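Local atomic coordinates of CELL WALL surface anchor family protein (Streptococcus pneumoniae, PDB entry 2WW8), a protein that serves as the adhesin of the pneumococcal pilus and probably attaches the bacterium to host cells through an integrin-like, metal-binding domain. Residues L230-N235 and G355-Q360; A276-D281 and T314-Y319. All blocks are in the same frame, centred on the assembly; numbering follows the deposited sequence.

Interaction 1: residues L230-N235 and G355-Q360; sequences LLDNSN and GATFTQ. With MG (magnesium ion), chain B.
Ser234 OG binds the magnesium ion directly at 2.2 Å, and 355-360 reaches the ion's shell through a shared water; Ser236, Asp387 and three waters supply the other ligands. The shared ligand, water 1, donates to Asp232 OD2 and is hydrogen-bonded to Thr357 OG1 (2.6 Å), so both side chains belong to the second shell. Within 230-235, Asp232, its CG anti to the backbone N (chi1 178°), closes an Asx turn as its OD1 accepts from Ser234 N at 2.8 Å. Asp232 OD1 also takes the proton of Ser234 OG, 2.6 Å away, on its syn lone pair, while OD2 accepts from Thr386 and Asp387. Across the segments a backbone bond, Asn235 N to Gly355 O (3.0 Å), runs nearly straight (166°) in the carbonyl plane. Ser234 CB rests 3.3 Å from Gly355 O, and the side-chain amide of Asn235 lies alongside Gly355, with Asn235 ND2 bonded to Tyr352 O. The DxSxS pattern of Asp232, Ser234 and Ser236, with Asp387, fits a metal-ion-dependent adhesion site (MIDAS). Since Ser234 gives its proton to Asp232, its oxygen can face the cation with a lone pair, and the carboxylate probably offsets part of the metal's charge without touching it.

Interaction 2: residues A276-D281 and T314-Y319; sequences ASTIFD and TNTKDY
Strand 311-315 leaves its sheet at Asn315, whose ND2 reaches Gly282 O just beyond the 276-281 loop. Thr316 is the first to enter the contact: with OG1 between its backbone N and carbonyl carbon (chi1 57°), the hydroxyl meets the loop backbone and the methyl faces its side chains. Thr316 OG1 accepts a long, bent bond from Asp281 N (3.3 Å, 135°) and also bonds Gly282 N, so one oxygen receives two successive amides. Thr316 CG2 touches Thr278 CG2 at 3.7 Å, while Thr316 CB lies obliquely to the Phe280 ring, 3.8 Å from CD1. Lys317 contributes its backbone, O packing 3.4 Å from Phe280 CB. At Asp318 the carboxylate carbon CG sits 3.5 Å from Asp281 O; OD2 forms a salt bridge with Lys337, and OD1 accepts from Ser320 N. Tyr319 N then bonds Phe280 O at 3.0 Å, approaching from above the carbonyl plane. The Tyr319 and Phe280 side chains lie side by side, pointing the same way, and touch CD2 to CD2, the Phe280 atom at the edge of the Tyr319 ring. Phe280 centres an inverse gamma turn in an irregular loop-to-loop junction, joining parallel-sheet strand 269-275 to the antiparallel sheet that holds strand 284-292.

How the interactions relate
Interaction 2 is nested within the chain loop that interaction 1 closes, and their centres lie 10 Å apart. Segments 276-281 and 355-360 meet directly: Phe358 N is 2.8 Å from Ala276 O and Ala356 N is 3.0 Å from Ser277 OG, both probable hydrogen bonds. In addition, Asn233 OD1 packs 3.4 Å from Phe280 CE2; strands 225-232 and 269-275 are neighbours in the parallel sheet, which sets their loops side by side. Of the two, only interaction 1 supplies a magnesium ligand (Ser234); the Phe280 side chain remains about 10 Å from the ion. Ligands Ser234, Ser236 and Asp387, following strands 225-232 and 379-386, are consistent with a MIDAS at the C-terminal end of the parallel sheet of an integrin I-like domain.

Interaction 1: residues L230-N235 and G355-Q360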
# COMPACT_ATOMS: atom_id res chain seq x y z
N LEU A 230 -24.26 22.97 16.47
CA LEU A 230 -24.91 24.17 15.94
C LEU A 230 -23.81 25.07 15.44
O LEU A 230 -22.86 25.33 16.16
CB LEU A 230 -25.56 25.02 17.04
CG LEU A 230 -26.72 24.42 17.84
CD1 LEU A 230 -27.25 25.42 18.87
CD2 LEU A 230 -27.81 24.12 16.81
N LEU A 231 -23.93 25.55 14.21
CA LEU A 231 -22.79 26.23 13.62
C LEU A 231 -23.27 27.58 13.01
O LEU A 231 -24.11 27.59 12.10
CB LEU A 231 -22.22 25.35 12.52
CG LEU A 231 -21.11 26.00 11.66
CD1 LEU A 231 -19.92 26.47 12.52
CD2 LEU A 231 -20.62 24.99 10.54
N ASP A 232 -22.78 28.67 13.57
CA ASP A 232 -23.05 30.04 13.09
C ASP A 232 -22.47 30.25 11.69
O ASP A 232 -21.27 30.03 11.43
CB ASP A 232 -22.52 30.99 14.21
CG ASP A 232 -22.66 32.50 13.93
OD1 ASP A 232 -22.86 32.93 12.77
OD2 ASP A 232 -22.54 33.21 14.97
N ASN A 233 -23.33 30.63 10.74
CA ASN A 233 -22.87 30.94 9.36
C ASN A 233 -23.26 32.41 9.03
O ASN A 233 -23.56 32.73 7.87
CB ASN A 233 -23.45 29.94 8.35
CG ASN A 233 -22.77 29.99 6.96
OD1 ASN A 233 -23.48 30.12 5.97
ND2 ASN A 233 -21.46 29.93 6.87
N SER A 234 -23.28 33.29 10.04
CA SER A 234 -23.62 34.70 9.86
C SER A 234 -22.53 35.38 8.96
O SER A 234 -21.42 34.85 8.77
CB SER A 234 -23.77 35.43 11.22
OG SER A 234 -22.51 35.33 11.88
N ASN A 235 -22.83 36.56 8.40
CA ASN A 235 -21.94 37.23 7.44
C ASN A 235 -20.52 37.47 8.01
O ASN A 235 -19.54 37.34 7.29
CB ASN A 235 -22.56 38.59 7.08
CG ASN A 235 -23.88 38.44 6.34
OD1 ASN A 235 -24.13 37.42 5.70
ND2 ASN A 235 -24.74 39.44 6.45
N GLY A 355 -28.03 36.86 6.78
CA GLY A 355 -26.86 36.47 7.59
C GLY A 355 -26.68 37.15 8.94
O GLY A 355 -25.54 37.45 9.30
N ALA A 356 -27.76 37.46 9.64
CA ALA A 356 -27.70 37.96 11.01
C ALA A 356 -27.62 36.74 11.99
O ALA A 356 -27.37 35.62 11.54
CB ALA A 356 -28.95 38.79 11.34
N THR A 357 -27.93 36.92 13.27
CA THR A 357 -27.63 35.95 14.33
C THR A 357 -28.89 35.66 15.16
O THR A 357 -29.15 36.35 16.16
CB THR A 357 -26.45 36.42 15.18
OG1 THR A 357 -25.40 36.80 14.27
CG2 THR A 357 -25.91 35.29 16.14
N PHE A 358 -29.66 34.66 14.73
CA PHE A 358 -30.91 34.30 15.44
C PHE A 358 -30.66 33.05 16.31
O PHE A 358 -31.03 31.94 15.97
CB PHE A 358 -32.03 34.03 14.46
CG PHE A 358 -33.42 33.95 15.06
CD1 PHE A 358 -33.64 34.02 16.45
CD2 PHE A 358 -34.51 33.92 14.21
CE1 PHE A 358 -34.96 33.97 16.96
CE2 PHE A 358 -35.83 33.88 14.70
CZ PHE A 358 -36.07 33.89 16.08
N THR A 359 -29.96 33.28 17.42
CA THR A 359 -29.41 32.22 18.26
C THR A 359 -30.56 31.38 18.83
O THR A 359 -30.48 30.15 18.81
CB THR A 359 -28.65 32.85 19.46
OG1 THR A 359 -27.68 33.75 18.92
CG2 THR A 359 -27.87 31.75 20.29
N GLN A 360 -31.65 32.01 19.25
CA GLN A 360 -32.75 31.26 19.87
C GLN A 360 -33.32 30.17 19.00
O GLN A 360 -33.64 29.05 19.42
CB GLN A 360 -33.86 32.25 20.22
CG GLN A 360 -34.96 31.61 20.99
CD GLN A 360 -36.08 32.62 21.35
OE1 GLN A 360 -36.08 33.81 20.97
NE2 GLN A 360 -37.07 32.08 22.11
MG MG B . -21.70 36.63 13.44
O HOH W 1 -23.02 35.77 14.81
O HOH W 2 -22.82 38.19 12.80
O HOH W 3 -20.73 38.02 14.67

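Interaction 2: residues A276-D281 and T314-Y319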
# COMPACT_ATOMS: atom_id res chain seq x y z
N ALA A 276 -28.22 31.39 10.67
CA ALA A 276 -27.86 32.81 10.69
C ALA A 276 -29.19 33.50 11.00
O ALA A 276 -29.61 33.39 12.18
CB ALA A 276 -27.10 33.28 9.41
N SER A 277 -29.82 34.22 10.06
CA SER A 277 -31.14 34.80 10.38
C SER A 277 -32.21 33.72 10.47
O SER A 277 -33.34 34.00 10.90
CB SER A 277 -31.60 35.78 9.25
OG SER A 277 -30.68 36.87 9.13
N THR A 278 -31.91 32.53 9.96
CA THR A 278 -32.81 31.37 10.06
C THR A 278 -31.91 30.14 10.00
O THR A 278 -30.68 30.26 9.90
CB THR A 278 -33.98 31.33 8.99
OG1 THR A 278 -34.90 30.23 9.21
CG2 THR A 278 -33.34 31.14 7.59
N ILE A 279 -32.55 28.97 10.12
CA ILE A 279 -31.84 27.72 9.96
C ILE A 279 -31.53 27.52 8.47
O ILE A 279 -32.42 27.58 7.64
CB ILE A 279 -32.66 26.49 10.46
CG1 ILE A 279 -33.15 26.69 11.90
CG2 ILE A 279 -31.87 25.20 10.15
CD1 ILE A 279 -32.01 27.05 12.80
N PHE A 280 -30.26 27.30 8.13
CA PHE A 280 -29.88 27.17 6.74
C PHE A 280 -30.12 25.73 6.25
O PHE A 280 -29.26 24.88 6.36
CB PHE A 280 -28.40 27.62 6.55
CG PHE A 280 -28.22 29.09 6.50
CD1 PHE A 280 -29.33 29.96 6.62
CD2 PHE A 280 -26.95 29.65 6.32
CE1 PHE A 280 -29.15 31.32 6.51
CE2 PHE A 280 -26.76 31.04 6.22
CZ PHE A 280 -27.89 31.86 6.29
N ASP A 281 -31.32 25.45 5.76
CA ASP A 281 -31.79 24.10 5.49
C ASP A 281 -32.34 23.93 4.08
O ASP A 281 -32.93 22.90 3.74
CB ASP A 281 -32.84 23.64 6.52
CG ASP A 281 -34.13 24.47 6.40
OD1 ASP A 281 -34.24 25.37 5.52
OD2 ASP A 281 -35.06 24.20 7.19
N THR A 314 -36.02 34.00 -0.46
CA THR A 314 -35.22 33.07 -1.30
C THR A 314 -35.11 31.72 -0.61
O THR A 314 -35.49 31.64 0.54
CB THR A 314 -33.76 33.61 -1.56
OG1 THR A 314 -33.10 32.72 -2.49
CG2 THR A 314 -32.89 33.68 -0.31
N ASN A 315 -34.57 30.69 -1.26
CA ASN A 315 -34.16 29.45 -0.56
C ASN A 315 -32.80 29.68 0.10
O ASN A 315 -31.85 30.18 -0.52
CB ASN A 315 -34.07 28.25 -1.53
CG ASN A 315 -35.44 27.85 -2.08
OD1 ASN A 315 -36.02 28.61 -2.84
ND2 ASN A 315 -35.98 26.68 -1.70
N THR A 316 -32.65 29.23 1.34
CA THR A 316 -31.34 29.36 1.98
C THR A 316 -30.47 28.25 1.42
O THR A 316 -30.92 27.32 0.70
CB THR A 316 -31.47 29.23 3.54
OG1 THR A 316 -32.10 27.96 3.81
CG2 THR A 316 -32.39 30.33 4.10
N LYS A 317 -29.19 28.35 1.70
CA LYS A 317 -28.33 27.24 1.35
C LYS A 317 -28.67 26.09 2.30
O LYS A 317 -29.04 26.34 3.47
CB LYS A 317 -26.86 27.63 1.62
CG LYS A 317 -26.20 28.59 0.62
CD LYS A 317 -26.19 28.11 -0.85
CE LYS A 317 -25.00 27.38 -1.38
NZ LYS A 317 -24.82 27.30 -2.92
N ASP A 318 -28.51 24.86 1.82
CA ASP A 318 -28.75 23.73 2.67
C ASP A 318 -27.45 23.30 3.33
O ASP A 318 -26.72 22.47 2.78
CB ASP A 318 -29.43 22.60 1.89
CG ASP A 318 -29.83 21.45 2.83
OD1 ASP A 318 -29.63 21.55 4.08
OD2 ASP A 318 -30.31 20.44 2.26
N TYR A 319 -27.16 23.89 4.49
CA TYR A 319 -25.96 23.49 5.22
C TYR A 319 -26.35 22.70 6.46
O TYR A 319 -25.58 22.67 7.41
CB TYR A 319 -25.25 24.79 5.64
CG TYR A 319 -24.58 25.55 4.47
CD1 TYR A 319 -23.97 24.85 3.40
CD2 TYR A 319 -24.54 26.95 4.45
CE1 TYR A 319 -23.32 25.56 2.33
CE2 TYR A 319 -23.88 27.67 3.40
CZ TYR A 319 -23.27 26.95 2.37
OH TYR A 319 -22.67 27.66 1.35